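Local coordinates for ORF10 (Moritella marina, PDB 6RIW), which probably condenses acyl chains as the ketosynthase-chain length factor part of a larger polyunsaturated fatty acid synthase subunit, at residues Y95-A100 with A263-L268. Residues are numbered along the deposited sequence; the frame is centred on the assembly and turned at random.
Sequences YVTKQA and AGMMVL
M265 starts with CG anti to its backbone N (chi1 -166°), and further bends at chi2 and chi3 bring its terminal methyl, CE, back toward T97 and V96 on the helix; V96, for its part, sets CG2 between its own backbone N and carbonyl carbon and directs that methyl at the strand. The V96 and M265 side chains then cross at about a right angle, V96 CG2 lying 3.7 Å from M265 CB. The two methyls of V96 divide the strand between them: CG1 packs over the carbonyl of A263, 3.8 Å from A263 O, and CG2 also reaches the backbone at G264, while A263 CB meets both branches. An alanine in place of V96 would probably open a gap over A263 and G264 and give the methionine chain more freedom to turn.

One turn on, A100 offers a single methyl, CB, 4.0 Å from M265 CB and 3.9 Å from V267 CG2. The same V267 branch comes to 3.5 Å from A100 O. At the far end of the methionine, M265 CE rests 3.7 Å from T97 OG1, a hydroxyl already bonded to the G93 carbonyl. All these groups are buried, and their contacts are van der Waals ones; the case illustrates how a helix settles on a sheet through small and branched side chains.

The strand's backbone bonds go to strands 4-12 and 217-224 on its two flanks, and L219 of the latter touches T97, M265 and V267. Helix 88-104 lies against one face of the strand, its short segment inclined by 31° with the axes 7.3 Å apart at closest, while M266 faces helix 198-211. Such a central strand sandwiched between helices belongs to the layered alpha/beta core of the thiolase fold, here in the N-terminal ketosynthase half of the didomain.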
ATOM      1  N   TYR A  95      -7.609 -11.032  13.213  1.00 14.56           N
ATOM      2  CA  TYR A  95      -7.672 -12.456  13.539  1.00 15.73           C
ATOM      3  C   TYR A  95      -6.276 -13.081  13.615  1.00 15.57           C
ATOM      4  O   TYR A  95      -5.928 -13.719  14.618  1.00 16.16           O
ATOM      5  CB  TYR A  95      -8.531 -13.185  12.507  1.00 14.98           C
ATOM      6  CG  TYR A  95      -8.472 -14.701  12.682  1.00 16.55           C
ATOM      7  CD1 TYR A  95      -9.153 -15.311  13.735  1.00 18.02           C
ATOM      8  CD2 TYR A  95      -7.737 -15.507  11.816  1.00 16.41           C
ATOM      9  CE1 TYR A  95      -9.109 -16.683  13.920  1.00 20.96           C
ATOM     10  CE2 TYR A  95      -7.678 -16.913  12.001  1.00 18.02           C
ATOM     11  CZ  TYR A  95      -8.382 -17.479  13.056  1.00 21.91           C
ATOM     12  OH  TYR A  95      -8.357 -18.837  13.282  1.00 19.56           O
ATOM     13  N   VAL A  96      -5.462 -12.928  12.563  1.00 14.69           N
ATOM     14  CA  VAL A  96      -4.146 -13.574  12.589  1.00 14.43           C
ATOM     15  C   VAL A  96      -3.221 -12.915  13.611  1.00 17.14           C
ATOM     16  O   VAL A  96      -2.312 -13.570  14.130  1.00 14.99           O
ATOM     17  CB  VAL A  96      -3.488 -13.623  11.194  1.00 15.65           C
ATOM     18  CG1 VAL A  96      -4.332 -14.511  10.252  1.00 15.47           C
ATOM     19  CG2 VAL A  96      -3.257 -12.198  10.617  1.00 14.11           C
ATOM     20  N   THR A  97      -3.438 -11.639  13.941  1.00 15.25           N
ATOM     21  CA  THR A  97      -2.652 -11.022  15.010  1.00 14.08           C
ATOM     22  C   THR A  97      -2.941 -11.681  16.358  1.00 16.82           C
ATOM     23  O   THR A  97      -2.013 -12.085  17.074  1.00 17.06           O
ATOM     24  CB  THR A  97      -2.932  -9.523  15.070  1.00 17.64           C
ATOM     25  OG1 THR A  97      -2.401  -8.909  13.893  1.00 16.60           O
ATOM     26  CG2 THR A  97      -2.212  -8.904  16.269  1.00 17.61           C
ATOM     27  N   LYS A  98      -4.219 -11.792  16.715  1.00 15.10           N
ATOM     28  CA  LYS A  98      -4.610 -12.415  17.981  1.00 16.19           C
ATOM     29  C   LYS A  98      -4.122 -13.854  18.047  1.00 18.28           C
ATOM     30  O   LYS A  98      -3.579 -14.295  19.072  1.00 18.07           O
ATOM     31  CB  LYS A  98      -6.133 -12.369  18.142  1.00 19.82           C
ATOM     32  CG  LYS A  98      -6.662 -12.717  19.539  1.00 21.64           C
ATOM     33  CD  LYS A  98      -7.899 -11.873  19.829  1.00 25.80           C
ATOM     34  CE  LYS A  98      -8.875 -12.534  20.775  1.00 31.59           C
ATOM     35  NZ  LYS A  98     -10.272 -12.310  20.252  1.00 33.40           N
ATOM     36  N   GLN A  99      -4.318 -14.603  16.962  1.00 14.99           N
ATOM     37  CA  GLN A  99      -3.932 -16.011  16.964  1.00 20.32           C
ATOM     38  C   GLN A  99      -2.423 -16.166  17.075  1.00 20.30           C
ATOM     39  O   GLN A  99      -1.937 -17.043  17.802  1.00 17.64           O
ATOM     40  CB  GLN A  99      -4.449 -16.704  15.698  1.00 17.33           C
ATOM     41  CG  GLN A  99      -5.993 -16.827  15.625  1.00 22.26           C
ATOM     42  CD  GLN A  99      -6.566 -17.665  16.756  1.00 26.04           C
ATOM     43  OE1 GLN A  99      -6.116 -18.779  17.007  1.00 30.44           O
ATOM     44  NE2 GLN A  99      -7.552 -17.123  17.453  1.00 29.73           N
ATOM     45  N   ALA A 100      -1.666 -15.330  16.361  1.00 16.33           N
ATOM     46  CA  ALA A 100      -0.213 -15.453  16.402  1.00 16.64           C
ATOM     47  C   ALA A 100       0.333 -15.066  17.766  1.00 18.29           C
ATOM     48  O   ALA A 100       1.226 -15.739  18.287  1.00 18.93           O
ATOM     49  CB  ALA A 100       0.438 -14.605  15.303  1.00 18.35           C
ATOM     50  N   ALA A 263      -4.691 -13.967   4.839  1.00 14.04           N
ATOM     51  CA  ALA A 263      -3.824 -13.222   5.743  1.00 11.71           C
ATOM     52  C   ALA A 263      -2.932 -14.187   6.508  1.00 14.64           C
ATOM     53  O   ALA A 263      -3.262 -15.362   6.675  1.00 15.39           O
ATOM     54  CB  ALA A 263      -4.630 -12.368   6.733  1.00 14.40           C
ATOM     55  N   GLY A 264      -1.790 -13.671   6.960  1.00 11.95           N
ATOM     56  CA  GLY A 264      -0.905 -14.441   7.814  1.00 16.36           C
ATOM     57  C   GLY A 264      -0.128 -13.525   8.735  1.00 15.78           C
ATOM     58  O   GLY A 264       0.066 -12.341   8.445  1.00 14.72           O
ATOM     59  N   MET A 265       0.326 -14.080   9.853  1.00 15.88           N
ATOM     60  CA  MET A 265       1.124 -13.288  10.781  1.00 14.31           C
ATOM     61  C   MET A 265       2.141 -14.176  11.486  1.00 17.13           C
ATOM     62  O   MET A 265       1.830 -15.307  11.853  1.00 16.68           O
ATOM     63  CB  MET A 265       0.230 -12.591  11.820  1.00 19.51           C
ATOM     64  CG  MET A 265       0.924 -11.480  12.607  1.00 22.72           C
ATOM     65  SD  MET A 265       1.371  -9.998  11.645  1.00 20.68           S
ATOM     66  CE  MET A 265      -0.243  -9.476  10.988  1.00 22.42           C
ATOM     67  N   MET A 266       3.341 -13.638  11.706  1.00 15.10           N
ATOM     68  CA  MET A 266       4.365 -14.318  12.493  1.00 21.50           C
ATOM     69  C   MET A 266       4.870 -13.398  13.598  1.00 17.85           C
ATOM     70  O   MET A 266       4.892 -12.172  13.440  1.00 16.84           O
ATOM     71  CB  MET A 266       5.530 -14.726  11.620  1.00 19.05           C
ATOM     72  CG  MET A 266       5.317 -15.993  10.818  1.00 24.87           C
ATOM     73  SD  MET A 266       6.400 -15.928   9.371  1.00 36.04           S
ATOM     74  CE  MET A 266       7.744 -14.985  10.071  1.00 16.75           C
ATOM     75  N   VAL A 267       5.300 -13.997  14.711  1.00 14.83           N
ATOM     76  CA  VAL A 267       5.884 -13.272  15.841  1.00 14.21           C
ATOM     77  C   VAL A 267       7.378 -13.567  15.868  1.00 18.58           C
ATOM     78  O   VAL A 267       7.775 -14.741  15.885  1.00 17.69           O
ATOM     79  CB  VAL A 267       5.239 -13.673  17.185  1.00 15.31           C
ATOM     80  CG1 VAL A 267       5.802 -12.800  18.300  1.00 18.09           C
ATOM     81  CG2 VAL A 267       3.734 -13.588  17.121  1.00 19.38           C
ATOM     82  N   LEU A 268       8.203 -12.511  15.863  1.00 15.28           N
ATOM     83  CA  LEU A 268       9.654 -12.617  15.753  1.00 17.21           C
ATOM     84  C   LEU A 268      10.360 -12.043  16.976  1.00 18.66           C
ATOM     85  O   LEU A 268       9.993 -10.975  17.476  1.00 14.32           O
ATOM     86  CB  LEU A 268      10.175 -11.876  14.515  1.00 16.02           C
ATOM     87  CG  LEU A 268       9.512 -12.191  13.178  1.00 17.34           C
ATOM     88  CD1 LEU A 268      10.151 -11.380  12.060  1.00 16.53           C
ATOM     89  CD2 LEU A 268       9.619 -13.683  12.884  1.00 18.98           C
TER